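Local coordinates for methionine import ATP-binding protein metN 2 (Enterococcus faecalis, PDB 2QSW) that belongs to the ATP-binding subunits of ABC-type importers and is represented here by its C-terminal NIL domain, a small ACT-like domain, at residues A[28-33]-A[90-95]; A[32-37]-A[63-68]; A[47-52]-A[81-86]. All coordinates share one frame; numbering follows the deposited sequence.

Contact 1 of 3, residues A[28-33]-A[90-95]. With ZN (zinc ion), chain B.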
# COMPACT_ATOMS: atom_id res chain seq x y z
N LEU A 28 1.29 -8.75 5.50
CA LEU A 28 -0.09 -9.04 5.89
C LEU A 28 -0.07 -9.14 7.42
O LEU A 28 0.76 -9.86 7.97
CB LEU A 28 -0.56 -10.39 5.33
CG LEU A 28 -1.01 -10.49 3.85
CD1 LEU A 28 0.11 -10.15 2.84
CD2 LEU A 28 -1.56 -11.90 3.58
N LEU A 29 -1.04 -8.48 8.07
CA LEU A 29 -1.23 -8.58 9.53
C LEU A 29 -2.54 -9.27 9.86
O LEU A 29 -3.58 -9.02 9.19
CB LEU A 29 -1.27 -7.17 10.16
CG LEU A 29 -0.02 -6.33 9.96
CD1 LEU A 29 -0.15 -4.93 10.67
CD2 LEU A 29 1.25 -7.10 10.35
N PHE A 30 -2.49 -10.16 10.87
CA PHE A 30 -3.64 -10.96 11.31
C PHE A 30 -3.82 -10.65 12.78
O PHE A 30 -2.89 -10.79 13.55
CB PHE A 30 -3.37 -12.46 11.13
CG PHE A 30 -3.14 -12.85 9.69
CD1 PHE A 30 -4.20 -13.14 8.84
CD2 PHE A 30 -1.88 -12.80 9.16
CE1 PHE A 30 -4.00 -13.46 7.50
CE2 PHE A 30 -1.66 -13.15 7.82
CZ PHE A 30 -2.70 -13.46 7.01
N HIS A 31 -4.99 -10.12 13.15
CA HIS A 31 -5.30 -9.81 14.55
C HIS A 31 -6.43 -10.68 15.09
O HIS A 31 -6.86 -10.50 16.23
CB HIS A 31 -5.69 -8.33 14.71
CG HIS A 31 -4.69 -7.37 14.17
ND1 HIS A 31 -4.73 -6.86 12.86
CD2 HIS A 31 -3.62 -6.81 14.77
CE1 HIS A 31 -3.71 -6.03 12.71
NE2 HIS A 31 -3.02 -5.98 13.85
N GLY A 32 -6.90 -11.63 14.30
CA GLY A 32 -8.01 -12.52 14.66
C GLY A 32 -9.34 -12.06 14.15
O GLY A 32 -10.33 -12.81 14.27
N GLU A 33 -9.39 -10.83 13.61
CA GLU A 33 -10.61 -10.31 13.02
C GLU A 33 -10.78 -10.62 11.53
O GLU A 33 -11.84 -10.37 10.94
CB GLU A 33 -10.72 -8.80 13.26
CG GLU A 33 -10.06 -7.88 12.25
CD GLU A 33 -8.53 -7.83 12.23
OE1 GLU A 33 -7.82 -8.78 12.67
OE2 GLU A 33 -7.95 -6.83 11.69
N LEU A 90 -11.00 -8.10 3.20
CA LEU A 90 -11.13 -9.32 4.00
C LEU A 90 -10.56 -9.15 5.42
O LEU A 90 -10.48 -10.14 6.16
CB LEU A 90 -10.46 -10.50 3.29
CG LEU A 90 -11.13 -10.87 1.94
CD1 LEU A 90 -10.24 -11.94 1.25
CD2 LEU A 90 -12.59 -11.33 2.14
N ARG A 91 -10.20 -7.93 5.83
CA ARG A 91 -9.78 -7.58 7.20
C ARG A 91 -8.40 -8.13 7.53
O ARG A 91 -8.07 -8.44 8.67
CB ARG A 91 -10.88 -7.92 8.22
CG ARG A 91 -12.26 -7.32 7.83
CD ARG A 91 -13.48 -7.88 8.56
NE ARG A 91 -13.42 -7.55 9.98
CZ ARG A 91 -14.23 -8.04 10.92
NH1 ARG A 91 -15.15 -8.93 10.64
NH2 ARG A 91 -14.03 -7.66 12.19
N VAL A 92 -7.56 -8.20 6.49
CA VAL A 92 -6.16 -8.45 6.61
C VAL A 92 -5.42 -7.16 6.18
O VAL A 92 -5.31 -6.86 4.99
CB VAL A 92 -5.70 -9.67 5.70
CG1 VAL A 92 -4.20 -9.83 5.81
CG2 VAL A 92 -6.44 -10.95 6.04
N GLU A 93 -4.91 -6.43 7.15
CA GLU A 93 -4.16 -5.20 6.86
C GLU A 93 -2.91 -5.55 6.05
O GLU A 93 -2.17 -6.46 6.39
CB GLU A 93 -3.75 -4.48 8.12
CG GLU A 93 -4.89 -3.88 8.92
CD GLU A 93 -5.41 -4.78 10.04
OE1 GLU A 93 -5.24 -6.03 9.95
OE2 GLU A 93 -5.96 -4.25 11.01
N THR A 94 -2.71 -4.86 4.94
CA THR A 94 -1.70 -5.24 3.97
C THR A 94 -1.03 -3.98 3.46
O THR A 94 -1.68 -2.99 3.15
CB THR A 94 -2.36 -6.01 2.81
OG1 THR A 94 -3.07 -7.15 3.32
CG2 THR A 94 -1.31 -6.49 1.80
N GLU A 95 0.28 -4.03 3.39
CA GLU A 95 1.00 -2.98 2.72
C GLU A 95 2.26 -3.42 2.00
O GLU A 95 2.93 -4.35 2.40
CB GLU A 95 1.27 -1.85 3.64
CG GLU A 95 2.21 -2.12 4.72
CD GLU A 95 2.58 -0.79 5.49
OE1 GLU A 95 1.68 0.03 5.73
OE2 GLU A 95 3.76 -0.54 5.83
ZN ZN B . -6.04 -7.02 11.45
O HOH W 1 -5.98 -8.83 10.34

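Contact 2 of 3, residues A[32-37]-A[63-68]. With ZN (zinc ion), chain B.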
# COMPACT_ATOMS: atom_id res chain seq x y z
N GLY A 32 -6.90 -11.63 14.30
CA GLY A 32 -8.01 -12.52 14.66
C GLY A 32 -9.34 -12.06 14.15
O GLY A 32 -10.33 -12.81 14.27
N GLU A 33 -9.39 -10.83 13.61
CA GLU A 33 -10.61 -10.31 13.02
C GLU A 33 -10.78 -10.62 11.53
O GLU A 33 -11.84 -10.37 10.94
CB GLU A 33 -10.72 -8.80 13.26
CG GLU A 33 -10.06 -7.88 12.25
CD GLU A 33 -8.53 -7.83 12.23
OE1 GLU A 33 -7.82 -8.78 12.67
OE2 GLU A 33 -7.95 -6.83 11.69
N GLN A 34 -9.74 -11.18 10.92
CA GLN A 34 -9.77 -11.48 9.49
C GLN A 34 -10.90 -12.42 9.10
O GLN A 34 -11.38 -13.23 9.91
CB GLN A 34 -8.43 -12.06 9.03
CG GLN A 34 -8.10 -13.40 9.69
CD GLN A 34 -7.24 -13.27 10.97
OE1 GLN A 34 -7.09 -12.19 11.54
NE2 GLN A 34 -6.67 -14.41 11.42
N ALA A 35 -11.30 -12.33 7.84
CA ALA A 35 -12.32 -13.18 7.28
C ALA A 35 -12.02 -14.65 7.58
O ALA A 35 -10.86 -15.10 7.48
CB ALA A 35 -12.43 -12.96 5.74
N LYS A 36 -13.06 -15.40 7.94
CA LYS A 36 -12.93 -16.83 8.27
C LYS A 36 -13.11 -17.65 7.01
O LYS A 36 -14.15 -18.28 6.74
CB LYS A 36 -13.90 -17.18 9.37
CG LYS A 36 -13.46 -16.58 10.66
CD LYS A 36 -14.55 -16.75 11.75
CE LYS A 36 -14.34 -15.80 12.94
NZ LYS A 36 -13.05 -16.02 13.63
N LEU A 37 -12.08 -17.56 6.17
CA LEU A 37 -11.99 -18.36 4.98
C LEU A 37 -10.50 -18.63 4.70
O LEU A 37 -9.62 -18.08 5.41
CB LEU A 37 -12.78 -17.73 3.82
CG LEU A 37 -12.39 -16.31 3.42
CD1 LEU A 37 -11.08 -16.36 2.68
CD2 LEU A 37 -13.38 -15.62 2.54
N GLN A 63 -8.15 -15.46 20.16
CA GLN A 63 -8.69 -14.53 19.16
C GLN A 63 -8.66 -15.09 17.75
O GLN A 63 -9.28 -14.53 16.85
CB GLN A 63 -7.90 -13.22 19.16
CG GLN A 63 -7.62 -12.65 20.55
CD GLN A 63 -6.18 -12.85 21.02
OE1 GLN A 63 -5.91 -13.13 22.19
NE2 GLN A 63 -5.25 -12.70 20.10
N GLY A 64 -7.92 -16.19 17.55
CA GLY A 64 -7.73 -16.80 16.22
C GLY A 64 -6.25 -16.71 15.78
O GLY A 64 -5.37 -16.58 16.63
N ALA A 65 -5.97 -16.78 14.48
CA ALA A 65 -4.58 -16.70 14.00
C ALA A 65 -4.14 -15.25 14.09
O ALA A 65 -4.84 -14.36 13.62
CB ALA A 65 -4.40 -17.19 12.55
N VAL A 66 -3.02 -15.03 14.76
CA VAL A 66 -2.47 -13.68 14.95
C VAL A 66 -0.99 -13.62 14.56
O VAL A 66 -0.21 -14.53 14.86
CB VAL A 66 -2.63 -13.25 16.44
CG1 VAL A 66 -1.90 -11.97 16.70
CG2 VAL A 66 -4.08 -13.14 16.84
N GLY A 67 -0.58 -12.53 13.91
CA GLY A 67 0.77 -12.33 13.54
C GLY A 67 0.95 -11.64 12.19
O GLY A 67 0.08 -10.89 11.78
N SER A 68 2.07 -11.94 11.53
CA SER A 68 2.41 -11.29 10.28
C SER A 68 2.98 -12.31 9.29
O SER A 68 3.57 -13.33 9.67
CB SER A 68 3.41 -10.20 10.50
OG SER A 68 4.58 -10.70 11.07
ZN ZN B . -6.04 -7.02 11.45
O HOH W 1 -5.98 -8.83 10.34

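Contact 3 of 3, residues A[47-52]-A[81-86]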
# COMPACT_ATOMS: atom_id res chain seq x y z
N TYR A 47 -7.78 -13.69 -7.81
CA TYR A 47 -7.00 -12.65 -8.45
C TYR A 47 -5.92 -13.17 -9.40
O TYR A 47 -5.25 -12.39 -10.02
CB TYR A 47 -6.41 -11.70 -7.40
CG TYR A 47 -7.50 -11.04 -6.57
CD1 TYR A 47 -8.20 -9.96 -7.06
CD2 TYR A 47 -7.83 -11.52 -5.32
CE1 TYR A 47 -9.20 -9.38 -6.33
CE2 TYR A 47 -8.82 -10.96 -4.56
CZ TYR A 47 -9.50 -9.85 -5.07
OH TYR A 47 -10.50 -9.25 -4.32
N GLN A 48 -5.76 -14.49 -9.50
CA GLN A 48 -4.77 -15.08 -10.40
C GLN A 48 -3.40 -14.55 -10.10
O GLN A 48 -2.65 -14.09 -10.98
CB GLN A 48 -5.17 -14.85 -11.84
CG GLN A 48 -6.50 -15.51 -12.17
CD GLN A 48 -6.42 -17.02 -12.08
OE1 GLN A 48 -7.12 -17.69 -11.26
NE2 GLN A 48 -5.53 -17.60 -12.91
N VAL A 49 -3.06 -14.63 -8.82
CA VAL A 49 -1.74 -14.29 -8.35
C VAL A 49 -1.03 -15.49 -7.76
O VAL A 49 -1.68 -16.41 -7.25
CB VAL A 49 -1.77 -13.17 -7.30
CG1 VAL A 49 -2.17 -11.83 -7.95
CG2 VAL A 49 -2.64 -13.53 -6.08
N GLU A 50 0.29 -15.49 -7.89
CA GLU A 50 1.13 -16.47 -7.21
C GLU A 50 1.62 -15.92 -5.89
O GLU A 50 1.69 -14.68 -5.71
CB GLU A 50 2.30 -16.88 -8.10
CG GLU A 50 1.88 -17.25 -9.51
CD GLU A 50 3.03 -17.78 -10.37
OE1 GLU A 50 3.50 -17.02 -11.25
OE2 GLU A 50 3.44 -18.95 -10.16
N VAL A 51 1.94 -16.81 -4.95
CA VAL A 51 2.32 -16.44 -3.59
C VAL A 51 3.53 -17.24 -3.14
O VAL A 51 3.51 -18.49 -3.14
CB VAL A 51 1.15 -16.71 -2.62
CG1 VAL A 51 1.59 -16.49 -1.18
CG2 VAL A 51 -0.03 -15.85 -3.02
N SER A 52 4.55 -16.52 -2.70
CA SER A 52 5.71 -17.08 -2.06
C SER A 52 5.84 -16.48 -0.68
O SER A 52 5.84 -15.27 -0.55
CB SER A 52 7.01 -16.77 -2.83
OG SER A 52 6.97 -17.23 -4.17
N LEU A 81 -2.54 -5.46 -7.51
CA LEU A 81 -3.17 -4.35 -6.81
C LEU A 81 -4.54 -4.74 -6.24
O LEU A 81 -4.85 -4.42 -5.08
CB LEU A 81 -3.22 -3.09 -7.68
CG LEU A 81 -1.86 -2.53 -8.16
CD1 LEU A 81 -2.12 -1.32 -9.02
CD2 LEU A 81 -0.89 -2.18 -6.99
N ALA A 82 -5.34 -5.41 -7.04
CA ALA A 82 -6.69 -5.82 -6.65
C ALA A 82 -6.59 -6.84 -5.49
O ALA A 82 -7.42 -6.82 -4.57
CB ALA A 82 -7.43 -6.41 -7.82
N ALA A 83 -5.60 -7.75 -5.55
CA ALA A 83 -5.43 -8.77 -4.50
C ALA A 83 -5.07 -8.11 -3.17
O ALA A 83 -5.55 -8.49 -2.09
CB ALA A 83 -4.35 -9.78 -4.89
N ILE A 84 -4.24 -7.07 -3.25
CA ILE A 84 -3.84 -6.35 -2.06
C ILE A 84 -5.06 -5.66 -1.42
O ILE A 84 -5.27 -5.76 -0.21
CB ILE A 84 -2.73 -5.30 -2.40
CG1 ILE A 84 -1.41 -6.02 -2.76
CG2 ILE A 84 -2.58 -4.30 -1.24
CD1 ILE A 84 -0.36 -5.08 -3.39
N GLU A 85 -5.84 -4.92 -2.21
CA GLU A 85 -7.08 -4.30 -1.65
C GLU A 85 -8.05 -5.40 -1.20
O GLU A 85 -8.75 -5.23 -0.18
CB GLU A 85 -7.73 -3.36 -2.66
CG GLU A 85 -8.85 -2.51 -2.12
CD GLU A 85 -8.49 -1.66 -0.93
OE1 GLU A 85 -7.30 -1.30 -0.75
OE2 GLU A 85 -9.45 -1.33 -0.17
N GLY A 86 -8.09 -6.52 -1.93
CA GLY A 86 -8.93 -7.66 -1.54
C GLY A 86 -8.62 -8.14 -0.12
O GLY A 86 -9.53 -8.30 0.72

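Contact 1 of 3, residues A[28-33]-A[90-95]
A zinc site at the end of two neighbouring antiparallel strands joins 28-33 to 90-95. ND1 of His31 binds the metal at 1.9 Å, OE2 of Glu33 at 1.9 Å and OE1 of Glu93 at 2.0 Å, with water 1 completing the set. The side chains of Glu93 and His31 cross at about a right angle, the carboxylate and ring planes 73° apart, and OE1 comes in at the ring edge. Water 1 is held between the two segments, 2.7 Å from Leu29 O and likewise 2.7 Å from Arg91 O, and accepts His31 N, so backbone groups of both segments position this ligand.

The Arg91 guanidinium presents one face to Glu33 O, which stands 3.3 Å above its centre. Behind the site, Leu29 N donates to Glu93 O (2.9 Å). On the buried side, CG1 of Val92 lies 3.7 Å from CB of Leu28, while its CG2 meets CE1 of Phe30; Leu87 of helix 77-89 also packs on Leu28. Histidine and carboxylate ligands with one water are a common zinc environment, built here where a central strand of the ACT-like sheet meets strand 93-96, outermost in this chain.

Contact 2 of 3, residues A[32-37]-A[63-68]
Gly32, with a positive phi of 96°, turns the chain as it leaves strand 24-31 and brings its CA to 3.2 Å from Gln63 O, a CA-H...O contact between two loops. Gly64 follows directly, its CA 4.6 Å from that of Gly32. A CB on Gly32 would run into Gln63 O, so the close approach depends on this glycine.

The side-chain part of the contact rests on Gln34, whose amide uses both of its ends. NE2 donates to Ala65 O at 2.9 Å in a nearly straight bond (172° at the hydrogen), with the acceptor lying in the plane of the Gln34 amide; seen from the carbonyl, the donor is somewhat tilted from its plane. OE1 turns back within its own loop and accepts Gly32 N at 2.8 Å, a more bent bond. One donor and one acceptor engaged in this way define which end of the amide is oxygen, and they tie the turn at Gly32 to the neighbouring strand. CG of Gln34 sits between the backbone N and the carbonyl carbon, and a further bend at chi2 (-93°) sets CD; with the chain folded in this way the amide stands between Gly32 N and Ala65 O. CB of Ala65 lies 3.8 Å from NE2, and CG2 of Val66 approaches Gly32 N.

Gln34 also packs on Val92, and Ala65 on Ile58 of the adjoining strand. Gln34 thus joins the loop after the first strand of the beta-alpha-beta-beta-alpha-beta fold to the start of strand 64-74, just past the hairpin turn.

Contact 3 of 3, residues A[47-52]-A[81-86]
Tyr47, at the end of helix 39-47, lays its ring flat on helix 77-89, and the residues it meets there fall in order along 81-86. Ala82 comes first. Its CB touches the ring at CD1 (3.7 Å), and its carbonyl oxygen lies over the same ring face as Ala83, 3.6 Å from CE1. That oxygen accepts Gly86 N within the helix (2.7 Å), and it meets the ring carbons without a hydrogen bond.

Ala83 carries the centre of the contact. Its CA stands 3.8 Å from the centroid of the Tyr47 ring and only 14° off the ring normal, a CH-pi contact over the face. CG of Tyr47 is anti to the carbonyl carbon (chi1 -60°), which sets it 3.7 Å from Ala83 CA. The methyl group of Ala83 sits at the base of the ring, Ala83 CB 3.8 Å from Tyr47 CB and equally close to CG. Val49 adds a looser touch on the same methyl, Val49 CG1 lying 4.3 Å from Ala83 CB.

Ile84 points away from Tyr47 and packs on Leu73, Thr94 and Val96 of the sheet, while Glu85 pairs with Arg88 and with Lys24 of the second subunit. One helical turn after Ala82, Gly86 receives the far end of the tyrosine: OH lies 3.6 Å from Gly86 CA. Two alanines and a glycine thus give the helix a low surface on which a whole aromatic ring can lie.

Val51 packs on Ile40 and Val44 of helix 39-47. Through Tyr47, segment 81-86 lies beside the end of that helix, with Ile84 on the antiparallel sheet and Glu85 at the second subunit.

In the fold
Contacts 1 and 2 are neighbours that share Gly32 and Glu33, their centres about 7 Å apart, and Phe30 N probably bonds to Gly67 O between them. Both belong to strand 24-31 and its outgoing loop: contact 1, partly buried, adds strand 93-96, outermost in this chain, and is dominated by metal coordination, whereas contact 2 is a surface junction to strand 64-74 held by an amide and backbone groups. Contact 3 is buried and apolar, joining helices 39-47 and 77-89, and lies about 14 Å from contact 1, centre to centre. It nevertheless touches contact 1 through Ile84 and Thr94, where helix 77-89 covers the sheet. Contacts 1 and 3 also reach the second subunit; contact 2 does not.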